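Local coordinates for protein cystalysin (Treponema denticola, PDB 1C7N) that binds pyridoxal-5'-phosphate and belongs to the class I and II aminotransferase family of PLP-dependent proteins, with two chains in its assembly, at residues A[76-81]-A[206-211]; A[171-176]-A[214-219]. One frame throughout, in Å; residues are numbered along the deposited sequence.

In the fold
Helix 69-83, the third helix from the N terminus, supplies the first half of contact 1. The chain then lays down three strands of the seven-stranded mixed sheet and leaves a fourth, strand 165-171, into the loop 171-176, the first half of contact 2. After helix 183-195 and strand 199-203 it enters one long loop before helix 224-227, where residues 206-211 close contact 1 and residues 214-219 close contact 2. The two closures therefore cross. Contact 1 ties helix 69-83 to this loop, while contact 2 joins the loops following the neighbouring parallel strands 165-171 and 199-203. They touch where Pro173 packs against His206 and Ile210, and both include residues of the pyridoxal-5'-phosphate pocket.

Contact 1: A[76-81]-A[206-211]; sequences KKWMKD and HFDLIM. With PLP (pyridoxal-5'-phosphate), chain I.
Trp78 and Asp208 meet through a single hydrogen bond, NE1 to OD1 at 3.1 Å, bent to 137° at the hydrogen. The indole presents its edge, and the carboxylate stands almost perpendicular to it, the planes 86° apart; NE1 approaches OD1 on the syn side but well out of the carboxylate plane. Aspartate suits the place by having two acceptor oxygens: OD2 is hydrogen-bonded to Thr239 OG1, so both oxygens of the buried carboxylate have partners. Tryptophan joins one N-H to a broad apolar ring, which also stacks on Tyr285. In this PLP-dependent aminotransferase fold, residues 206-211 follow strand 199-203 and open with a type I turn, His206 to Leu209, closed by Leu209 N to His206 O. His206 at its start belongs to the pyridoxal-5'-phosphate pocket, whereas Asp208 points at the helix and Phe207 brings the end of its ring to it. Met79, bent at chi2 (-45°), carries its sulfur to the rim of that buried apolar ring, a Met-aromatic contact at the edge with Met79 SD 3.7 Å from Phe207 CZ. Met79 and Phe207 both also touch Thr234 of strand 230-234, and His83 from the same helix as Met79 stacks on Phe207.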
loop_
_atom_site.group_PDB
_atom_site.type_symbol
_atom_site.label_atom_id
_atom_site.label_comp_id
_atom_site.label_asym_id
_atom_site.label_seq_id
_atom_site.Cartn_x
_atom_site.Cartn_y
_atom_site.Cartn_z
ATOM N N LYS A 76 -0.862 -6.981 -19.795
ATOM C CA LYS A 76 -1.091 -6.573 -21.177
ATOM C C LYS A 76 -1.831 -7.692 -21.915
ATOM O O LYS A 76 -2.761 -7.438 -22.687
ATOM C CB LYS A 76 0.256 -6.284 -21.852
ATOM C CG LYS A 76 0.223 -6.084 -23.367
ATOM C CD LYS A 76 1.638 -5.774 -23.878
ATOM C CE LYS A 76 1.809 -6.067 -25.365
ATOM N NZ LYS A 76 0.944 -5.227 -26.236
ATOM N N LYS A 77 -1.420 -8.931 -21.665
ATOM C CA LYS A 77 -2.041 -10.087 -22.301
ATOM C C LYS A 77 -3.495 -10.237 -21.851
ATOM O O LYS A 77 -4.365 -10.576 -22.647
ATOM C CB LYS A 77 -1.253 -11.360 -21.969
ATOM C CG LYS A 77 -1.675 -12.579 -22.778
ATOM C CD LYS A 77 -0.796 -13.783 -22.476
ATOM C CE LYS A 77 -0.957 -14.873 -23.527
ATOM N NZ LYS A 77 -2.364 -15.341 -23.673
ATOM N N TRP A 78 -3.761 -9.987 -20.575
ATOM C CA TRP A 78 -5.129 -10.086 -20.067
ATOM C C TRP A 78 -6.029 -9.063 -20.772
ATOM O O TRP A 78 -7.137 -9.385 -21.192
ATOM C CB TRP A 78 -5.146 -9.864 -18.548
ATOM C CG TRP A 78 -6.516 -9.958 -17.908
ATOM C CD1 TRP A 78 -7.357 -8.925 -17.608
ATOM C CD2 TRP A 78 -7.170 -11.151 -17.457
ATOM N NE1 TRP A 78 -8.494 -9.401 -16.991
ATOM C CE2 TRP A 78 -8.405 -10.762 -16.887
ATOM C CE3 TRP A 78 -6.833 -12.512 -17.478
ATOM C CZ2 TRP A 78 -9.302 -11.685 -16.338
ATOM C CZ3 TRP A 78 -7.726 -13.429 -16.932
ATOM C CH2 TRP A 78 -8.945 -13.010 -16.370
ATOM N N MET A 79 -5.547 -7.835 -20.922
ATOM C CA MET A 79 -6.344 -6.809 -21.587
ATOM C C MET A 79 -6.651 -7.200 -23.027
ATOM O O MET A 79 -7.744 -6.935 -23.525
ATOM C CB MET A 79 -5.627 -5.461 -21.576
ATOM C CG MET A 79 -5.321 -4.934 -20.188
ATOM S SD MET A 79 -6.718 -5.085 -19.042
ATOM C CE MET A 79 -5.843 -4.907 -17.484
ATOM N N LYS A 80 -5.686 -7.833 -23.691
ATOM C CA LYS A 80 -5.871 -8.245 -25.078
ATOM C C LYS A 80 -6.871 -9.380 -25.222
ATOM O O LYS A 80 -7.893 -9.232 -25.882
ATOM C CB LYS A 80 -4.541 -8.681 -25.700
ATOM C CG LYS A 80 -4.701 -9.205 -27.123
ATOM C CD LYS A 80 -3.401 -9.735 -27.705
ATOM C CE LYS A 80 -3.636 -10.334 -29.088
ATOM N NZ LYS A 80 -4.351 -9.374 -29.980
ATOM N N ASP A 81 -6.566 -10.514 -24.602
ATOM C CA ASP A 81 -7.429 -11.688 -24.675
ATOM C C ASP A 81 -8.832 -11.488 -24.102
ATOM O O ASP A 81 -9.813 -11.946 -24.680
ATOM C CB ASP A 81 -6.769 -12.868 -23.956
ATOM C CG ASP A 81 -5.377 -13.183 -24.491
ATOM O OD1 ASP A 81 -5.041 -12.734 -25.606
ATOM O OD2 ASP A 81 -4.622 -13.893 -23.795
ATOM N N HIS A 206 -14.690 -3.539 -12.176
ATOM C CA HIS A 206 -15.628 -4.648 -12.312
ATOM C C HIS A 206 -15.699 -5.172 -13.744
ATOM O O HIS A 206 -16.615 -5.933 -14.070
ATOM C CB HIS A 206 -17.051 -4.225 -11.932
ATOM C CG HIS A 206 -17.226 -3.837 -10.497
ATOM N ND1 HIS A 206 -17.095 -2.538 -10.054
ATOM C CD2 HIS A 206 -17.591 -4.568 -9.418
ATOM C CE1 HIS A 206 -17.381 -2.485 -8.766
ATOM N NE2 HIS A 206 -17.685 -3.703 -8.355
ATOM N N PHE A 207 -14.760 -4.801 -14.610
ATOM C CA PHE A 207 -14.905 -5.250 -15.993
ATOM C C PHE A 207 -14.767 -6.741 -16.319
ATOM O O PHE A 207 -15.034 -7.138 -17.452
ATOM C CB PHE A 207 -14.065 -4.376 -16.965
ATOM C CG PHE A 207 -12.571 -4.618 -16.936
ATOM C CD1 PHE A 207 -11.748 -3.928 -17.829
ATOM C CD2 PHE A 207 -11.984 -5.510 -16.051
ATOM C CE1 PHE A 207 -10.362 -4.124 -17.841
ATOM C CE2 PHE A 207 -10.598 -5.714 -16.056
ATOM C CZ PHE A 207 -9.790 -5.020 -16.952
ATOM N N ASP A 208 -14.392 -7.570 -15.344
ATOM C CA ASP A 208 -14.298 -9.014 -15.591
ATOM C C ASP A 208 -15.537 -9.717 -15.051
ATOM O O ASP A 208 -15.735 -10.908 -15.292
ATOM C CB ASP A 208 -13.080 -9.642 -14.907
ATOM C CG ASP A 208 -11.773 -9.069 -15.392
ATOM O OD1 ASP A 208 -11.578 -8.977 -16.619
ATOM O OD2 ASP A 208 -10.933 -8.721 -14.538
ATOM N N LEU A 209 -16.360 -8.984 -14.306
ATOM C CA LEU A 209 -17.567 -9.548 -13.709
ATOM C C LEU A 209 -18.809 -9.144 -14.491
ATOM O O LEU A 209 -19.613 -8.317 -14.044
ATOM C CB LEU A 209 -17.672 -9.099 -12.244
ATOM C CG LEU A 209 -16.523 -9.615 -11.363
ATOM C CD1 LEU A 209 -16.402 -8.785 -10.095
ATOM C CD2 LEU A 209 -16.747 -11.079 -11.030
ATOM N N ILE A 210 -18.952 -9.747 -15.668
ATOM C CA ILE A 210 -20.072 -9.474 -16.564
ATOM C C ILE A 210 -21.013 -10.673 -16.612
ATOM O O ILE A 210 -20.565 -11.817 -16.705
ATOM C CB ILE A 210 -19.565 -9.193 -17.999
ATOM C CG1 ILE A 210 -18.460 -8.134 -17.964
ATOM C CG2 ILE A 210 -20.721 -8.737 -18.886
ATOM C CD1 ILE A 210 -18.892 -6.802 -17.377
ATOM N N MET A 211 -22.317 -10.418 -16.545
ATOM C CA MET A 211 -23.287 -11.505 -16.599
ATOM C C MET A 211 -23.422 -11.994 -18.040
ATOM O O MET A 211 -23.159 -11.249 -18.987
ATOM C CB MET A 211 -24.651 -11.044 -16.072
ATOM C CG MET A 211 -24.665 -10.718 -14.588
ATOM S SD MET A 211 -24.120 -12.100 -13.561
ATOM C CE MET A 211 -22.451 -11.572 -13.153
HETATM N N1 PLP I . -14.147 1.213 -7.569
HETATM C C2 PLP I . -15.435 0.648 -7.487
HETATM C C2A PLP I . -16.452 1.223 -8.456
HETATM C C3 PLP I . -15.592 -0.475 -6.559
HETATM O O3 PLP I . -16.855 -0.889 -6.446
HETATM C C4 PLP I . -14.468 -0.958 -5.848
HETATM C C4A PLP I . -14.560 -2.136 -4.987
HETATM C C5 PLP I . -13.148 -0.284 -6.059
HETATM C C6 PLP I . -13.031 0.793 -6.889
HETATM C C5A PLP I . -11.924 -1.056 -5.574
HETATM O O4P PLP I . -11.009 -0.527 -4.698
HETATM P P PLP I . -9.746 -1.519 -4.439
HETATM O O1P PLP I . -9.132 -0.922 -3.256
HETATM O O2P PLP I . -8.839 -1.451 -5.654
HETATM O O3P PLP I . -10.206 -2.890 -4.195
#

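Contact 2: A[171-176]-A[214-219]; sequences CSPHNP and YEHTVF. With PLP (pyridoxal-5'-phosphate), chain I.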
loop_
_atom_site.group_PDB
_atom_site.type_symbol
_atom_site.label_atom_id
_atom_site.label_comp_id
_atom_site.label_asym_id
_atom_site.label_seq_id
_atom_site.Cartn_x
_atom_site.Cartn_y
_atom_site.Cartn_z
ATOM N N CYS A 171 -17.788 5.223 -13.962
ATOM C CA CYS A 171 -17.770 3.877 -13.380
ATOM C C CYS A 171 -18.339 2.912 -14.421
ATOM O O CYS A 171 -19.494 3.051 -14.841
ATOM C CB CYS A 171 -18.615 3.838 -12.101
ATOM S SG CYS A 171 -18.329 2.397 -11.028
ATOM N N SER A 172 -17.534 1.934 -14.838
ATOM C CA SER A 172 -17.971 0.992 -15.867
ATOM C C SER A 172 -17.312 -0.388 -15.780
ATOM O O SER A 172 -16.114 -0.516 -16.040
ATOM C CB SER A 172 -17.681 1.611 -17.243
ATOM O OG SER A 172 -17.869 0.684 -18.291
ATOM N N PRO A 173 -18.082 -1.439 -15.424
ATOM C CA PRO A 173 -19.513 -1.445 -15.093
ATOM C C PRO A 173 -19.813 -0.461 -13.968
ATOM O O PRO A 173 -18.933 -0.146 -13.160
ATOM C CB PRO A 173 -19.766 -2.890 -14.681
ATOM C CG PRO A 173 -18.794 -3.647 -15.541
ATOM C CD PRO A 173 -17.544 -2.810 -15.399
ATOM N N HIS A 174 -21.057 0.009 -13.919
ATOM C CA HIS A 174 -21.476 0.989 -12.924
ATOM C C HIS A 174 -22.047 0.409 -11.628
ATOM O O HIS A 174 -23.132 -0.178 -11.618
ATOM C CB HIS A 174 -22.504 1.937 -13.551
ATOM C CG HIS A 174 -22.738 3.185 -12.759
ATOM N ND1 HIS A 174 -22.234 4.413 -13.139
ATOM C CD2 HIS A 174 -23.410 3.395 -11.605
ATOM C CE1 HIS A 174 -22.588 5.323 -12.251
ATOM N NE2 HIS A 174 -23.301 4.734 -11.310
ATOM N N ASN A 175 -21.294 0.589 -10.543
ATOM C CA ASN A 175 -21.674 0.147 -9.199
ATOM C C ASN A 175 -22.480 1.339 -8.688
ATOM O O ASN A 175 -22.021 2.479 -8.796
ATOM C CB ASN A 175 -20.398 -0.054 -8.359
ATOM C CG ASN A 175 -20.678 -0.427 -6.903
ATOM O OD1 ASN A 175 -21.816 -0.399 -6.438
ATOM N ND2 ASN A 175 -19.615 -0.769 -6.174
ATOM N N PRO A 176 -23.641 1.104 -8.051
ATOM C CA PRO A 176 -24.346 -0.131 -7.699
ATOM C C PRO A 176 -25.517 -0.608 -8.565
ATOM O O PRO A 176 -26.190 -1.566 -8.191
ATOM C CB PRO A 176 -24.818 0.179 -6.298
ATOM C CG PRO A 176 -25.346 1.583 -6.499
ATOM C CD PRO A 176 -24.283 2.255 -7.382
ATOM N N TYR A 214 -24.045 -10.046 -21.829
ATOM C CA TYR A 214 -23.536 -8.689 -21.923
ATOM C C TYR A 214 -22.060 -8.651 -22.291
ATOM O O TYR A 214 -21.330 -9.621 -22.079
ATOM C CB TYR A 214 -23.807 -7.943 -20.618
ATOM C CG TYR A 214 -25.280 -7.939 -20.305
ATOM C CD1 TYR A 214 -25.844 -8.922 -19.491
ATOM C CD2 TYR A 214 -26.134 -7.016 -20.913
ATOM C CE1 TYR A 214 -27.224 -8.990 -19.296
ATOM C CE2 TYR A 214 -27.511 -7.075 -20.725
ATOM C CZ TYR A 214 -28.049 -8.063 -19.920
ATOM O OH TYR A 214 -29.410 -8.131 -19.757
ATOM N N GLU A 215 -21.643 -7.526 -22.865
ATOM C CA GLU A 215 -20.270 -7.337 -23.314
ATOM C C GLU A 215 -19.703 -6.011 -22.827
ATOM O O GLU A 215 -20.271 -4.956 -23.102
ATOM C CB GLU A 215 -20.216 -7.336 -24.848
ATOM C CG GLU A 215 -20.906 -8.499 -25.545
ATOM C CD GLU A 215 -20.170 -9.811 -25.383
ATOM O OE1 GLU A 215 -18.921 -9.793 -25.308
ATOM O OE2 GLU A 215 -20.842 -10.863 -25.350
ATOM N N HIS A 216 -18.574 -6.062 -22.128
ATOM C CA HIS A 216 -17.931 -4.848 -21.647
ATOM C C HIS A 216 -17.008 -4.280 -22.720
ATOM O O HIS A 216 -16.322 -5.020 -23.427
ATOM C CB HIS A 216 -17.119 -5.124 -20.378
ATOM C CG HIS A 216 -16.404 -3.917 -19.846
ATOM N ND1 HIS A 216 -15.171 -3.515 -20.310
ATOM C CD2 HIS A 216 -16.774 -2.999 -18.920
ATOM C CE1 HIS A 216 -14.811 -2.402 -19.696
ATOM N NE2 HIS A 216 -15.767 -2.068 -18.847
ATOM N N THR A 217 -17.008 -2.961 -22.838
ATOM C CA THR A 217 -16.158 -2.271 -23.795
ATOM C C THR A 217 -15.251 -1.326 -23.017
ATOM O O THR A 217 -15.734 -0.406 -22.357
ATOM C CB THR A 217 -16.988 -1.427 -24.784
ATOM O OG1 THR A 217 -17.850 -2.284 -25.546
ATOM C CG2 THR A 217 -16.066 -0.660 -25.727
ATOM N N VAL A 218 -13.945 -1.563 -23.070
ATOM C CA VAL A 218 -13.007 -0.684 -22.382
ATOM C C VAL A 218 -13.166 0.668 -23.066
ATOM O O VAL A 218 -12.921 0.808 -24.268
ATOM C CB VAL A 218 -11.552 -1.181 -22.526
ATOM C CG1 VAL A 218 -10.593 -0.144 -21.982
ATOM C CG2 VAL A 218 -11.380 -2.495 -21.780
ATOM N N PHE A 219 -13.593 1.660 -22.294
ATOM C CA PHE A 219 -13.841 2.995 -22.821
ATOM C C PHE A 219 -12.753 3.579 -23.722
ATOM O O PHE A 219 -13.040 3.985 -24.850
ATOM C CB PHE A 219 -14.129 3.953 -21.664
ATOM C CG PHE A 219 -15.101 5.052 -22.008
ATOM C CD1 PHE A 219 -15.716 5.783 -20.998
ATOM C CD2 PHE A 219 -15.405 5.353 -23.335
ATOM C CE1 PHE A 219 -16.623 6.799 -21.300
ATOM C CE2 PHE A 219 -16.311 6.368 -23.650
ATOM C CZ PHE A 219 -16.921 7.092 -22.632
HETATM N N1 PLP I . -14.147 1.213 -7.569
HETATM C C2 PLP I . -15.435 0.648 -7.487
HETATM C C2A PLP I . -16.452 1.223 -8.456
HETATM C C3 PLP I . -15.592 -0.475 -6.559
HETATM O O3 PLP I . -16.855 -0.889 -6.446
HETATM C C4 PLP I . -14.468 -0.958 -5.848
HETATM C C4A PLP I . -14.560 -2.136 -4.987
HETATM C C5 PLP I . -13.148 -0.284 -6.059
HETATM C C6 PLP I . -13.031 0.793 -6.889
HETATM C C5A PLP I . -11.924 -1.056 -5.574
HETATM O O4P PLP I . -11.009 -0.527 -4.698
HETATM P P PLP I . -9.746 -1.519 -4.439
HETATM O O1P PLP I . -9.132 -0.922 -3.256
HETATM O O2P PLP I . -8.839 -1.451 -5.654
HETATM O O3P PLP I . -10.206 -2.890 -4.195
HETATM O O HOH W 1 -16.019 1.211 -20.137
#
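Ser172 and His216 join two irregular loops, whose backbones come closest at Pro173 and His216, with CA atoms 7.6 Å apart. Residues 171-176 leave the end of strand 165-171 and contain two cis peptide bonds, before Pro173 and before Pro176; residues 214-219 run largely extended toward helix 224-227. Both loops belong to the PLP-dependent aminotransferase fold, in which loops after parallel strands of the large sheet line the pyridoxal-5'-phosphate site. The cis bond is one that proline tolerates more readily than other residues.

His216, whose chi1 near 180° carries the ring out from its own chain, reaches across to the other loop and donates from NE2 to Ser172 O at 3.2 Å. The bond is bent, 144° at the hydrogen. Its donor stands above the carbonyl plane, 63° out of it. His216 CD2 also comes within 3.6 Å of Pro173 CD, the two side chains crossing at about a right angle, so an imidazole suits this place by offering a polar N-H and carbon surface together. Ser172 adds a second bridge: OG, small enough to fit beside the imidazole, donates to a water at 2.7 Å, and that water donates to Thr217 O.

On the pyridoxal-5'-phosphate side, Cys171 SG accepts a nearly straight bond from Asn175 N and lies near the methyl C2A of the ligand. The amide of Asn175 is held at both ends, which should fix its rotation: OD1 accepts from Arg369, while ND2 donates to O3 of pyridoxal-5'-phosphate at 2.8 Å.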